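Local coordinates for protein ferritin heavy chain (Trichoplusia ni, PDB 1Z6O) that oxidises ferrous iron to the ferric form with oxygen and, with light chains in a 24-subunit shell, stores it in a soluble, non-toxic state, at residues S24-I29 with V88-Q93; L40-H45 with S100-G105; F56-F61 with K185-D190; I75-M80 with D138-D143. All blocks are in the same frame, centred on the assembly; numbering follows the deposited sequence.

Contact 1: S24-I29 with V88-Q93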
loop_
_atom_site.group_PDB
_atom_site.type_symbol
_atom_site.label_atom_id
_atom_site.label_comp_id
_atom_site.label_asym_id
_atom_site.label_seq_id
_atom_site.Cartn_x
_atom_site.Cartn_y
_atom_site.Cartn_z
ATOM N N SER M 24 -18.942 35.132 46.260
ATOM C CA SER M 24 -18.413 35.873 45.111
ATOM C C SER M 24 -18.426 34.980 43.868
ATOM O O SER M 24 -18.668 35.460 42.764
ATOM C CB SER M 24 -16.973 36.355 45.363
ATOM O OG SER M 24 -16.963 37.376 46.333
ATOM N N MET M 25 -18.151 33.690 44.048
ATOM C CA MET M 25 -18.178 32.754 42.920
ATOM C C MET M 25 -19.608 32.618 42.388
ATOM O O MET M 25 -19.821 32.577 41.176
ATOM C CB MET M 25 -17.670 31.371 43.353
ATOM C CG MET M 25 -16.159 31.298 43.505
ATOM S SD MET M 25 -15.350 31.194 41.866
ATOM C CE MET M 25 -15.619 29.421 41.501
ATOM N N ARG M 26 -20.590 32.539 43.290
ATOM C CA ARG M 26 -21.989 32.416 42.868
ATOM C C ARG M 26 -22.411 33.647 42.065
ATOM O O ARG M 26 -23.138 33.546 41.067
ATOM C CB ARG M 26 -22.913 32.242 44.093
ATOM C CG ARG M 26 -22.715 30.901 44.845
ATOM C CD ARG M 26 -23.602 30.840 46.114
ATOM N NE ARG M 26 -25.010 30.942 45.736
ATOM C CZ ARG M 26 -25.798 29.899 45.493
ATOM N NH1 ARG M 26 -25.332 28.663 45.606
ATOM N NH2 ARG M 26 -27.043 30.095 45.088
ATOM N N GLN M 27 -21.958 34.817 42.500
ATOM C CA GLN M 27 -22.287 36.046 41.792
ATOM C C GLN M 27 -21.601 36.049 40.416
ATOM O O GLN M 27 -22.170 36.513 39.428
ATOM C CB GLN M 27 -21.833 37.259 42.609
ATOM C CG GLN M 27 -22.177 38.591 41.977
ATOM C CD GLN M 27 -21.998 39.754 42.945
ATOM O OE1 GLN M 27 -22.553 39.747 44.050
ATOM N NE2 GLN M 27 -21.225 40.758 42.536
ATOM N N GLN M 28 -20.378 35.532 40.347
ATOM C CA GLN M 28 -19.663 35.490 39.066
ATOM C C GLN M 28 -20.387 34.565 38.079
ATOM O O GLN M 28 -20.445 34.843 36.881
ATOM C CB GLN M 28 -18.222 34.994 39.268
ATOM C CG GLN M 28 -17.343 35.137 38.013
ATOM C CD GLN M 28 -17.210 36.593 37.595
ATOM O OE1 GLN M 28 -17.057 37.466 38.440
ATOM N NE2 GLN M 28 -17.262 36.861 36.290
ATOM N N ILE M 29 -20.930 33.458 38.582
ATOM C CA ILE M 29 -21.658 32.526 37.721
ATOM C C ILE M 29 -22.841 33.243 37.064
ATOM O O ILE M 29 -23.068 33.107 35.855
ATOM C CB ILE M 29 -22.115 31.289 38.541
ATOM C CG1 ILE M 29 -20.886 30.409 38.828
ATOM C CG2 ILE M 29 -23.193 30.486 37.781
ATOM C CD1 ILE M 29 -21.088 29.374 39.965
ATOM N N VAL M 88 -28.933 25.278 44.645
ATOM C CA VAL M 88 -28.573 25.224 43.242
ATOM C C VAL M 88 -29.589 26.011 42.408
ATOM O O VAL M 88 -29.212 26.753 41.503
ATOM C CB VAL M 88 -28.512 23.755 42.745
ATOM C CG1 VAL M 88 -28.212 23.723 41.255
ATOM C CG2 VAL M 88 -27.422 22.982 43.518
ATOM N N SER M 89 -30.871 25.864 42.728
ATOM C CA SER M 89 -31.929 26.542 41.969
ATOM C C SER M 89 -31.759 28.057 41.925
ATOM O O SER M 89 -32.043 28.687 40.916
ATOM C CB SER M 89 -33.304 26.212 42.561
ATOM O OG SER M 89 -33.584 24.827 42.463
ATOM N N SER M 90 -31.273 28.632 43.017
ATOM C CA SER M 90 -31.086 30.078 43.107
ATOM C C SER M 90 -29.795 30.586 42.469
ATOM O O SER M 90 -29.533 31.782 42.481
ATOM C CB SER M 90 -31.093 30.492 44.579
ATOM O OG SER M 90 -30.060 29.795 45.261
ATOM N N LEU M 91 -28.979 29.693 41.916
ATOM C CA LEU M 91 -27.712 30.124 41.318
ATOM C C LEU M 91 -27.855 31.044 40.120
ATOM O O LEU M 91 -27.044 31.943 39.924
ATOM C CB LEU M 91 -26.902 28.920 40.833
ATOM C CG LEU M 91 -25.700 28.373 41.568
ATOM C CD1 LEU M 91 -25.070 27.305 40.651
ATOM C CD2 LEU M 91 -24.702 29.494 41.906
ATOM N N LEU M 92 -28.886 30.805 39.318
ATOM C CA LEU M 92 -29.084 31.552 38.079
ATOM C C LEU M 92 -30.482 32.021 37.826
ATOM O O LEU M 92 -31.446 31.417 38.276
ATOM C CB LEU M 92 -28.730 30.676 36.880
ATOM C CG LEU M 92 -27.332 30.129 36.812
ATOM C CD1 LEU M 92 -27.239 29.107 35.693
ATOM C CD2 LEU M 92 -26.392 31.299 36.598
ATOM N N GLN M 93 -30.571 33.086 37.044
ATOM C CA GLN M 93 -31.848 33.644 36.644
ATOM C C GLN M 93 -31.654 34.132 35.204
ATOM O O GLN M 93 -30.720 34.876 34.915
ATOM C CB GLN M 93 -32.231 34.805 37.564
ATOM C CG GLN M 93 -33.610 35.393 37.288
ATOM C CD GLN M 93 -34.728 34.358 37.347
ATOM O OE1 GLN M 93 -34.934 33.701 38.372
ATOM N NE2 GLN M 93 -35.459 34.210 36.241
HETATM O O HOH W 1 -25.781 33.492 41.653
HETATM O O HOH W 2 -26.982 32.983 44.254
#
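Helix residues 24-29 lie beside the irregular segment 88-93, closest where Arg26 CA and Leu91 CA stand 6.4 Å apart. Arg26 leaves the helix with CG anti to its carbonyl carbon, and a bend at chi3 (61°) swings the guanidinium over Leu91. Leu91 CD2 sits over the centre of one guanidinium face, 3.8 Å from Arg26 CZ; a leucine methyl can rest against this apolar face while the N-H groups point outward in the plane. The charged rim turns to polar groups: Arg26 NH1 hydrogen-bonds to the carbonyl of Asp87, and NH2 approaches Ser90 OG at 3.0 Å and donates to a water. Another water donates both to Arg26 O, at 2.7 Å, and to Leu91 O, at 2.6 Å, tying the backbones through carbonyls that cannot pair directly. Deeper down the contact is apolar. Ile29 crosses Leu92 at about a right angle, with CG2, anti to the backbone N, 3.5 Å from Leu92 CD2, and Ile29 CD1 reaches Leu91 CD2 at 4.1 Å. Leu57 of a light chain packs against Leu91 and Leu92, while Ile29 packs on Leu74, Ile75 and Leu78 of helix 54-80 and Gln28 turns to helix 105-132.

Contact 2: L40-H45 with S100-G105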
loop_
_atom_site.group_PDB
_atom_site.type_symbol
_atom_site.label_atom_id
_atom_site.label_comp_id
_atom_site.label_asym_id
_atom_site.label_seq_id
_atom_site.Cartn_x
_atom_site.Cartn_y
_atom_site.Cartn_z
ATOM N N LEU M 40 -25.995 36.744 22.942
ATOM C CA LEU M 40 -27.032 36.155 22.079
ATOM C C LEU M 40 -27.800 37.273 21.384
ATOM O O LEU M 40 -28.168 37.151 20.218
ATOM C CB LEU M 40 -28.058 35.330 22.876
ATOM C CG LEU M 40 -27.773 33.882 23.263
ATOM C CD1 LEU M 40 -29.020 33.304 23.971
ATOM C CD2 LEU M 40 -27.443 33.063 22.002
ATOM N N ALA M 41 -28.076 38.352 22.112
ATOM C CA ALA M 41 -28.813 39.472 21.526
ATOM C C ALA M 41 -27.990 40.152 20.429
ATOM O O ALA M 41 -28.552 40.644 19.447
ATOM C CB ALA M 41 -29.209 40.484 22.621
ATOM N N MET M 42 -26.666 40.198 20.586
ATOM C CA MET M 42 -25.824 40.787 19.544
ATOM C C MET M 42 -25.858 39.886 18.315
ATOM O O MET M 42 -25.951 40.365 17.185
ATOM C CB MET M 42 -24.373 40.935 20.013
ATOM C CG MET M 42 -24.171 41.990 21.085
ATOM S SD MET M 42 -22.377 42.233 21.384
ATOM C CE MET M 42 -22.425 43.516 22.661
ATOM N N GLY M 43 -25.769 38.577 18.532
ATOM C CA GLY M 43 -25.828 37.652 17.405
ATOM C C GLY M 43 -27.148 37.815 16.657
ATOM O O GLY M 43 -27.190 37.832 15.422
ATOM N N ALA M 44 -28.238 37.938 17.408
ATOM C CA ALA M 44 -29.564 38.110 16.807
ATOM C C ALA M 44 -29.630 39.401 15.979
ATOM O O ALA M 44 -30.188 39.420 14.882
ATOM C CB ALA M 44 -30.635 38.155 17.913
ATOM N N HIS M 45 -29.071 40.484 16.509
ATOM C CA HIS M 45 -29.095 41.762 15.795
ATOM C C HIS M 45 -28.372 41.693 14.450
ATOM O O HIS M 45 -28.903 42.130 13.429
ATOM C CB HIS M 45 -28.451 42.868 16.648
ATOM C CG HIS M 45 -28.288 44.168 15.918
ATOM N ND1 HIS M 45 -29.316 45.080 15.782
ATOM C CD2 HIS M 45 -27.233 44.685 15.243
ATOM C CE1 HIS M 45 -28.900 46.104 15.055
ATOM N NE2 HIS M 45 -27.639 45.890 14.715
ATOM N N SER M 100 -30.474 45.587 22.918
ATOM C CA SER M 100 -30.851 44.685 21.832
ATOM C C SER M 100 -30.520 45.217 20.446
ATOM O O SER M 100 -30.742 44.535 19.445
ATOM C CB SER M 100 -32.348 44.368 21.914
ATOM O OG SER M 100 -33.111 45.543 21.713
ATOM N N SER M 101 -29.969 46.424 20.380
ATOM C CA SER M 101 -29.621 47.007 19.088
ATOM C C SER M 101 -28.324 47.806 19.182
ATOM O O SER M 101 -28.020 48.363 20.235
ATOM C CB SER M 101 -30.759 47.923 18.614
ATOM O OG SER M 101 -30.464 48.453 17.338
ATOM N N TRP M 102 -27.570 47.847 18.084
ATOM C CA TRP M 102 -26.298 48.572 17.998
ATOM C C TRP M 102 -26.280 49.291 16.648
ATOM O O TRP M 102 -26.807 48.779 15.663
ATOM C CB TRP M 102 -25.107 47.587 18.086
ATOM C CG TRP M 102 -25.011 46.922 19.443
ATOM C CD1 TRP M 102 -24.269 47.343 20.519
ATOM C CD2 TRP M 102 -25.815 45.832 19.913
ATOM N NE1 TRP M 102 -24.576 46.584 21.631
ATOM C CE2 TRP M 102 -25.524 45.654 21.284
ATOM C CE3 TRP M 102 -26.765 44.992 19.304
ATOM C CZ2 TRP M 102 -26.151 44.673 22.063
ATOM C CZ3 TRP M 102 -27.391 44.012 20.082
ATOM C CH2 TRP M 102 -27.081 43.865 21.446
ATOM N N LYS M 103 -25.672 50.469 16.592
ATOM C CA LYS M 103 -25.631 51.219 15.336
ATOM C C LYS M 103 -24.835 50.507 14.247
ATOM O O LYS M 103 -25.196 50.551 13.074
ATOM C CB LYS M 103 -25.049 52.614 15.568
ATOM C CG LYS M 103 -25.919 53.480 16.463
ATOM C CD LYS M 103 -25.308 54.861 16.677
ATOM C CE LYS M 103 -26.113 55.676 17.682
ATOM N NZ LYS M 103 -25.518 57.026 17.910
ATOM N N GLY M 104 -23.756 49.844 14.632
ATOM C CA GLY M 104 -22.949 49.132 13.657
ATOM C C GLY M 104 -21.968 48.218 14.363
ATOM O O GLY M 104 -22.031 48.070 15.590
ATOM N N GLY M 105 -21.070 47.608 13.598
ATOM C CA GLY M 105 -20.087 46.704 14.170
ATOM C C GLY M 105 -19.191 47.364 15.207
ATOM O O GLY M 105 -18.874 46.751 16.223
HETATM O O HOH W 3 -30.917 41.831 19.512
HETATM O O HOH W 4 -31.934 44.752 16.624
HETATM O O HOH W 5 -26.037 47.469 12.959
#
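Trp102 and Met42 form the tight half of this contact. The methionine leaves its helix with CG anti to the carbonyl carbon and then runs fully extended (chi3 180°), crossing the indole at about a right angle. Its CG lies over the six-membered ring, 3.5 Å from Trp102 CZ2, in a CH-pi contact; farther along, SD adds an oblique Met-aromatic contact and CE reaches Trp102 NE1 at 3.9 Å. A long, flexible, unbranched side chain suits this place because it can cross the broad face with CG, sulfur and methyl all near the ring. Ala41, small enough to let the indole come close to the helix, touches Trp102 CH2 with its CB, at 4.2 Å. NE1 is not left without a partner, since it hydrogen-bonds to ND1 of His111 on helix 105-132. The indole thus binds the long crossover of the ferritin four-helix bundle, which runs from helix 54-80 to helix 105-132, to the side of helix 19-47, just before Gly104 takes the N-cap position of the next helix. His45 marks the change to the wet side. The indole edge points at its face in an offset edge-to-face pair, planes at 74°, with Trp102 CE3 3.8 Å from His45 CG. The ring's two nitrogens, however, meet water in the ring plane: one water lies 2.8 Å from His45 ND1 and donates to Ser100 O, and another lies 2.9 Å from NE2. A third water links the backbones, donating to Ala41 O and to Ser100 O, the latter at 2.7 Å, beside the exposed Ser100 and Ser101.

Contact 3: F56-F61 with K185-D190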
loop_
_atom_site.group_PDB
_atom_site.type_symbol
_atom_site.label_atom_id
_atom_site.label_comp_id
_atom_site.label_asym_id
_atom_site.label_seq_id
_atom_site.Cartn_x
_atom_site.Cartn_y
_atom_site.Cartn_z
ATOM N N PHE M 56 -20.153 39.083 11.943
ATOM C CA PHE M 56 -20.379 39.582 13.303
ATOM C C PHE M 56 -21.374 38.691 14.038
ATOM O O PHE M 56 -21.210 38.425 15.224
ATOM C CB PHE M 56 -20.923 41.017 13.285
ATOM C CG PHE M 56 -19.857 42.061 13.109
ATOM C CD1 PHE M 56 -19.572 42.583 11.853
ATOM C CD2 PHE M 56 -19.126 42.508 14.205
ATOM C CE1 PHE M 56 -18.563 43.549 11.690
ATOM C CE2 PHE M 56 -18.118 43.470 14.056
ATOM C CZ PHE M 56 -17.840 43.991 12.797
ATOM N N ALA M 57 -22.415 38.233 13.344
ATOM C CA ALA M 57 -23.402 37.371 13.997
ATOM C C ALA M 57 -22.725 36.125 14.559
ATOM O O ALA M 57 -22.942 35.761 15.714
ATOM C CB ALA M 57 -24.508 36.963 13.007
ATOM N N GLN M 58 -21.901 35.474 13.743
ATOM C CA GLN M 58 -21.213 34.258 14.174
ATOM C C GLN M 58 -20.238 34.553 15.316
ATOM O O GLN M 58 -20.108 33.756 16.255
ATOM C CB GLN M 58 -20.455 33.642 12.991
ATOM C CG GLN M 58 -19.749 32.319 13.286
ATOM C CD GLN M 58 -18.797 31.909 12.150
ATOM O OE1 GLN M 58 -17.667 32.397 12.055
ATOM N NE2 GLN M 58 -19.268 31.027 11.274
ATOM N N LEU M 59 -19.535 35.680 15.222
ATOM C CA LEU M 59 -18.587 36.073 16.267
ATOM C C LEU M 59 -19.305 36.152 17.616
ATOM O O LEU M 59 -18.819 35.643 18.626
ATOM C CB LEU M 59 -17.984 37.454 15.958
ATOM C CG LEU M 59 -17.013 38.043 17.002
ATOM C CD1 LEU M 59 -15.696 37.259 16.963
ATOM C CD2 LEU M 59 -16.741 39.527 16.700
ATOM N N PHE M 60 -20.472 36.787 17.633
ATOM C CA PHE M 60 -21.189 36.947 18.889
ATOM C C PHE M 60 -21.948 35.713 19.358
ATOM O O PHE M 60 -22.083 35.509 20.561
ATOM C CB PHE M 60 -22.078 38.201 18.812
ATOM C CG PHE M 60 -21.277 39.481 18.669
ATOM C CD1 PHE M 60 -20.216 39.746 19.536
ATOM C CD2 PHE M 60 -21.567 40.402 17.667
ATOM C CE1 PHE M 60 -19.449 40.914 19.407
ATOM C CE2 PHE M 60 -20.809 41.574 17.528
ATOM C CZ PHE M 60 -19.746 41.827 18.401
ATOM N N PHE M 61 -22.446 34.884 18.439
ATOM C CA PHE M 61 -23.092 33.640 18.876
ATOM C C PHE M 61 -21.985 32.758 19.486
ATOM O O PHE M 61 -22.217 32.074 20.480
ATOM C CB PHE M 61 -23.757 32.901 17.702
ATOM C CG PHE M 61 -25.117 33.453 17.324
ATOM C CD1 PHE M 61 -25.440 33.694 15.990
ATOM C CD2 PHE M 61 -26.078 33.710 18.301
ATOM C CE1 PHE M 61 -26.711 34.182 15.630
ATOM C CE2 PHE M 61 -27.350 34.199 17.954
ATOM C CZ PHE M 61 -27.665 34.434 16.610
ATOM N N LYS M 185 -14.104 39.073 6.450
ATOM C CA LYS M 185 -12.826 38.603 7.005
ATOM C C LYS M 185 -13.101 37.815 8.300
ATOM O O LYS M 185 -12.383 36.869 8.615
ATOM C CB LYS M 185 -11.897 39.773 7.335
ATOM C CG LYS M 185 -11.388 40.553 6.139
ATOM C CD LYS M 185 -10.266 39.830 5.461
ATOM C CE LYS M 185 -9.596 40.713 4.413
ATOM N NZ LYS M 185 -8.389 40.002 3.889
ATOM N N LEU M 186 -14.127 38.200 9.060
ATOM C CA LEU M 186 -14.447 37.456 10.285
ATOM C C LEU M 186 -14.843 36.026 9.926
ATOM O O LEU M 186 -14.696 35.118 10.737
ATOM C CB LEU M 186 -15.594 38.114 11.067
ATOM C CG LEU M 186 -15.268 39.469 11.719
ATOM C CD1 LEU M 186 -16.546 40.080 12.306
ATOM C CD2 LEU M 186 -14.203 39.283 12.808
ATOM N N LEU M 187 -15.352 35.830 8.713
ATOM C CA LEU M 187 -15.745 34.495 8.255
ATOM C C LEU M 187 -14.586 33.797 7.548
ATOM O O LEU M 187 -14.744 32.686 7.050
ATOM C CB LEU M 187 -16.919 34.585 7.273
ATOM C CG LEU M 187 -18.247 35.101 7.811
ATOM C CD1 LEU M 187 -19.210 35.321 6.653
ATOM C CD2 LEU M 187 -18.819 34.098 8.816
ATOM N N GLY M 188 -13.433 34.451 7.485
ATOM C CA GLY M 188 -12.289 33.855 6.814
ATOM C C GLY M 188 -12.372 34.005 5.302
ATOM O O GLY M 188 -11.716 33.279 4.558
ATOM N N ILE M 189 -13.174 34.958 4.840
ATOM C CA ILE M 189 -13.340 35.185 3.410
ATOM C C ILE M 189 -12.636 36.464 2.968
ATOM O O ILE M 189 -12.963 37.555 3.437
ATOM C CB ILE M 189 -14.841 35.302 3.043
ATOM C CG1 ILE M 189 -15.562 33.997 3.385
ATOM C CG2 ILE M 189 -15.003 35.626 1.556
ATOM C CD1 ILE M 189 -17.076 34.070 3.208
ATOM N N ASP M 190 -11.657 36.325 2.081
ATOM C CA ASP M 190 -10.941 37.479 1.545
ATOM C C ASP M 190 -11.658 37.761 0.238
ATOM O O ASP M 190 -11.623 36.937 -0.676
ATOM C CB ASP M 190 -9.482 37.140 1.229
ATOM C CG ASP M 190 -8.711 36.670 2.443
ATOM O OD1 ASP M 190 -8.762 37.353 3.490
ATOM O OD2 ASP M 190 -8.044 35.619 2.341
#
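Both key side chains set CG anti to the carbonyl carbon, Phe56 with chi1 -82° and Leu186 with chi1 -69°, and the leucine's chi2 of 173° then carries CD1 over the phenylalanine ring. CD1 stands almost exactly above the ring centre in a CH-pi contact, 3.9 Å from Phe56 CG and only slightly farther from the other ring carbons. The same methyl lies 3.8 Å from Phe56 N, whose N-H is bonded to Asp183, and 4.4 Å from Leu59 CD2, so one methyl fills the angle between ring and helix backbone. Leucine suits the place, since its fork sends a single slim branch inward. The outer part is looser. Gln58, with CG anti to the backbone N and an extended chain, crosses Leu187 obliquely with its amide, OE1 coming within 3.8 Å of Leu187 CD2; the methyl makes a van der Waals contact with a polar amide, which suits an exposed rim. Beyond the contact, Lys185 NZ forms a salt bridge of 2.7 Å with Asp190 OD1, and a second one with Glu206 of a light chain. Gly188, with its positive phi, ends helix 175-186 in a Schellman motif, and its N bonds back to Lys185 O. This short fifth helix, docked at one end of the four-helix bundle, is a hallmark of the ferritin fold.

Contact 4: I75-M80 with D138-D143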
loop_
_atom_site.group_PDB
_atom_site.type_symbol
_atom_site.label_atom_id
_atom_site.label_comp_id
_atom_site.label_asym_id
_atom_site.label_seq_id
_atom_site.Cartn_x
_atom_site.Cartn_y
_atom_site.Cartn_z
ATOM N N ILE M 75 -19.193 26.529 37.968
ATOM C CA ILE M 75 -20.086 25.608 38.671
ATOM C C ILE M 75 -19.341 24.291 38.948
ATOM O O ILE M 75 -19.422 23.744 40.054
ATOM C CB ILE M 75 -21.360 25.318 37.830
ATOM C CG1 ILE M 75 -22.242 26.575 37.796
ATOM C CG2 ILE M 75 -22.129 24.113 38.417
ATOM C CD1 ILE M 75 -23.371 26.513 36.752
ATOM N N GLU M 76 -18.617 23.776 37.953
ATOM C CA GLU M 76 -17.866 22.529 38.152
ATOM C C GLU M 76 -16.819 22.685 39.252
ATOM O O GLU M 76 -16.538 21.738 39.984
ATOM C CB GLU M 76 -17.157 22.092 36.858
ATOM C CG GLU M 76 -18.110 21.650 35.748
ATOM C CD GLU M 76 -18.714 20.274 35.994
ATOM O OE1 GLU M 76 -19.766 19.974 35.389
ATOM O OE2 GLU M 76 -18.137 19.484 36.778
ATOM N N TYR M 77 -16.216 23.866 39.357
ATOM C CA TYR M 77 -15.208 24.074 40.398
ATOM C C TYR M 77 -15.884 23.953 41.777
ATOM O O TYR M 77 -15.383 23.270 42.671
ATOM C CB TYR M 77 -14.554 25.464 40.261
ATOM C CG TYR M 77 -13.396 25.624 41.221
ATOM C CD1 TYR M 77 -12.097 25.298 40.828
ATOM C CD2 TYR M 77 -13.618 25.962 42.560
ATOM C CE1 TYR M 77 -11.041 25.290 41.751
ATOM C CE2 TYR M 77 -12.574 25.956 43.494
ATOM C CZ TYR M 77 -11.292 25.611 43.080
ATOM O OH TYR M 77 -10.269 25.524 44.000
ATOM N N LEU M 78 -17.018 24.622 41.957
ATOM C CA LEU M 78 -17.722 24.540 43.241
ATOM C C LEU M 78 -18.093 23.084 43.568
ATOM O O LEU M 78 -17.955 22.641 44.709
ATOM C CB LEU M 78 -18.998 25.404 43.214
ATOM C CG LEU M 78 -18.782 26.926 43.092
ATOM C CD1 LEU M 78 -20.135 27.638 43.121
ATOM C CD2 LEU M 78 -17.900 27.428 44.244
ATOM N N LEU M 79 -18.564 22.341 42.570
ATOM C CA LEU M 79 -18.950 20.943 42.792
ATOM C C LEU M 79 -17.744 20.109 43.222
ATOM O O LEU M 79 -17.852 19.248 44.100
ATOM C CB LEU M 79 -19.559 20.342 41.512
ATOM C CG LEU M 79 -20.936 20.895 41.093
ATOM C CD1 LEU M 79 -21.229 20.494 39.636
ATOM C CD2 LEU M 79 -22.026 20.347 42.042
ATOM N N MET M 80 -16.595 20.355 42.594
ATOM C CA MET M 80 -15.379 19.615 42.934
ATOM C C MET M 80 -14.977 19.859 44.394
ATOM O O MET M 80 -14.455 18.958 45.057
ATOM C CB MET M 80 -14.215 20.032 42.015
ATOM C CG MET M 80 -12.854 19.482 42.477
ATOM S SD MET M 80 -11.450 20.057 41.483
ATOM C CE MET M 80 -11.347 21.804 42.094
ATOM N N ASP M 138 -7.853 30.965 49.972
ATOM C CA ASP M 138 -8.093 29.821 49.089
ATOM C C ASP M 138 -7.082 29.807 47.944
ATOM O O ASP M 138 -7.394 30.191 46.811
ATOM C CB ASP M 138 -9.515 29.873 48.540
ATOM C CG ASP M 138 -10.038 28.494 48.193
ATOM O OD1 ASP M 138 -9.301 27.734 47.515
ATOM O OD2 ASP M 138 -11.170 28.169 48.606
ATOM N N TYR M 139 -5.871 29.339 48.240
ATOM C CA TYR M 139 -4.796 29.339 47.251
ATOM C C TYR M 139 -5.153 28.733 45.900
ATOM O O TYR M 139 -4.862 29.311 44.852
ATOM C CB TYR M 139 -3.572 28.586 47.790
ATOM C CG TYR M 139 -3.026 29.154 49.084
ATOM C CD1 TYR M 139 -3.137 28.443 50.278
ATOM C CD2 TYR M 139 -2.391 30.396 49.106
ATOM C CE1 TYR M 139 -2.621 28.952 51.473
ATOM C CE2 TYR M 139 -1.869 30.919 50.300
ATOM C CZ TYR M 139 -1.990 30.185 51.473
ATOM O OH TYR M 139 -1.457 30.671 52.642
ATOM N N HIS M 140 -5.765 27.558 45.929
ATOM C CA HIS M 140 -6.074 26.876 44.687
ATOM C C HIS M 140 -7.088 27.585 43.804
ATOM O O HIS M 140 -6.882 27.695 42.592
ATOM C CB HIS M 140 -6.526 25.443 44.964
ATOM C CG HIS M 140 -6.720 24.638 43.716
ATOM N ND1 HIS M 140 -7.960 24.437 43.147
ATOM C CD2 HIS M 140 -5.824 24.037 42.895
ATOM C CE1 HIS M 140 -7.820 23.743 42.027
ATOM N NE2 HIS M 140 -6.534 23.489 41.849
ATOM N N LEU M 141 -8.178 28.074 44.385
ATOM C CA LEU M 141 -9.168 28.770 43.565
ATOM C C LEU M 141 -8.590 30.076 43.027
ATOM O O LEU M 141 -8.820 30.432 41.876
ATOM C CB LEU M 141 -10.458 29.042 44.365
ATOM C CG LEU M 141 -11.547 29.863 43.633
ATOM C CD1 LEU M 141 -11.857 29.267 42.252
ATOM C CD2 LEU M 141 -12.817 29.889 44.503
ATOM N N VAL M 142 -7.836 30.795 43.853
ATOM C CA VAL M 142 -7.223 32.045 43.398
ATOM C C VAL M 142 -6.337 31.761 42.173
ATOM O O VAL M 142 -6.370 32.482 41.169
ATOM C CB VAL M 142 -6.392 32.677 44.539
ATOM C CG1 VAL M 142 -5.457 33.780 43.992
ATOM C CG2 VAL M 142 -7.359 33.263 45.596
ATOM N N ASP M 143 -5.563 30.690 42.264
ATOM C CA ASP M 143 -4.667 30.277 41.182
ATOM C C ASP M 143 -5.454 29.903 39.923
ATOM O O ASP M 143 -5.070 30.253 38.808
ATOM C CB ASP M 143 -3.846 29.066 41.634
ATOM C CG ASP M 143 -2.973 28.512 40.519
ATOM O OD1 ASP M 143 -1.947 29.137 40.257
ATOM O OD2 ASP M 143 -3.327 27.485 39.902
#
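Tyr77 extends from helix 54-80 toward the antiparallel helix 139-168, spanning short axes that approach no closer than 12.3 Å. CB points at the opposite segment, and CG, anti to the backbone N (chi1 -173°), starts the ring across the gap. Over one face, Leu141 CD1 sits above the ring centre in a CH-pi contact, coming within 3.6 Å of Tyr77 CE2 and also near CD2. At the CE1 edge, near the ring plane, His140 CE1 comes within 3.6 Å of Tyr77 CE1, the two rings meeting rim to rim with planes only 20° apart. At the tip, OH is hydrogen-bonded to His140 ND1 at 2.7 Å, each group lying in the plane of the other's ring. A tyrosine suits this place: it is long enough to bridge the helices, apolar along its length and polar at its end. Leu141 also has its own N-H drawn to Asp138 OD1 in a weak N-cap bond of 3.3 Å, while that carboxylate has a salt bridge to Arg81. Met80, bent at chi3, brings CE to within 4.0 Å of His140 CE1. Arg81 NH1 also bonds to the tyrosine OH, so the phenol is gripped by two polar partners in a buried place. His140 NE2 in turn binds Glu151 of a neighbouring copy of this chain, so a chain of polar contacts runs from Arg81 through phenol and imidazole to that carboxylate. Glu151 would be expected to favour a proton on NE2, and a neutral imidazole would then leave ND1 to accept from the phenol.

Overall arrangement
The four contacts lie toward the two ends of one long helical bundle. Contacts 1 and 4 are neighbours, centres 14 Å apart, joined by Ile29 packing on Ile75 and Leu78 and by Met25 on Leu141. Contacts 2 and 3, also 14 Å apart between centres, meet at the other end, where Phe60 packs on Met42 and Phe61 on Gly43; contacts 3 and 4 are 34 Å apart. Helix 19-47 serves contacts 1 and 2, and helix 54-80 serves 3 and 4. Along the chain contact 4 is nested within contact 3, whereas the other pairs interleave. The contacts thus fall into two pairs toward opposite ends of the bundle, with the iron site formed by Glu32, Glu67 and His70 between them.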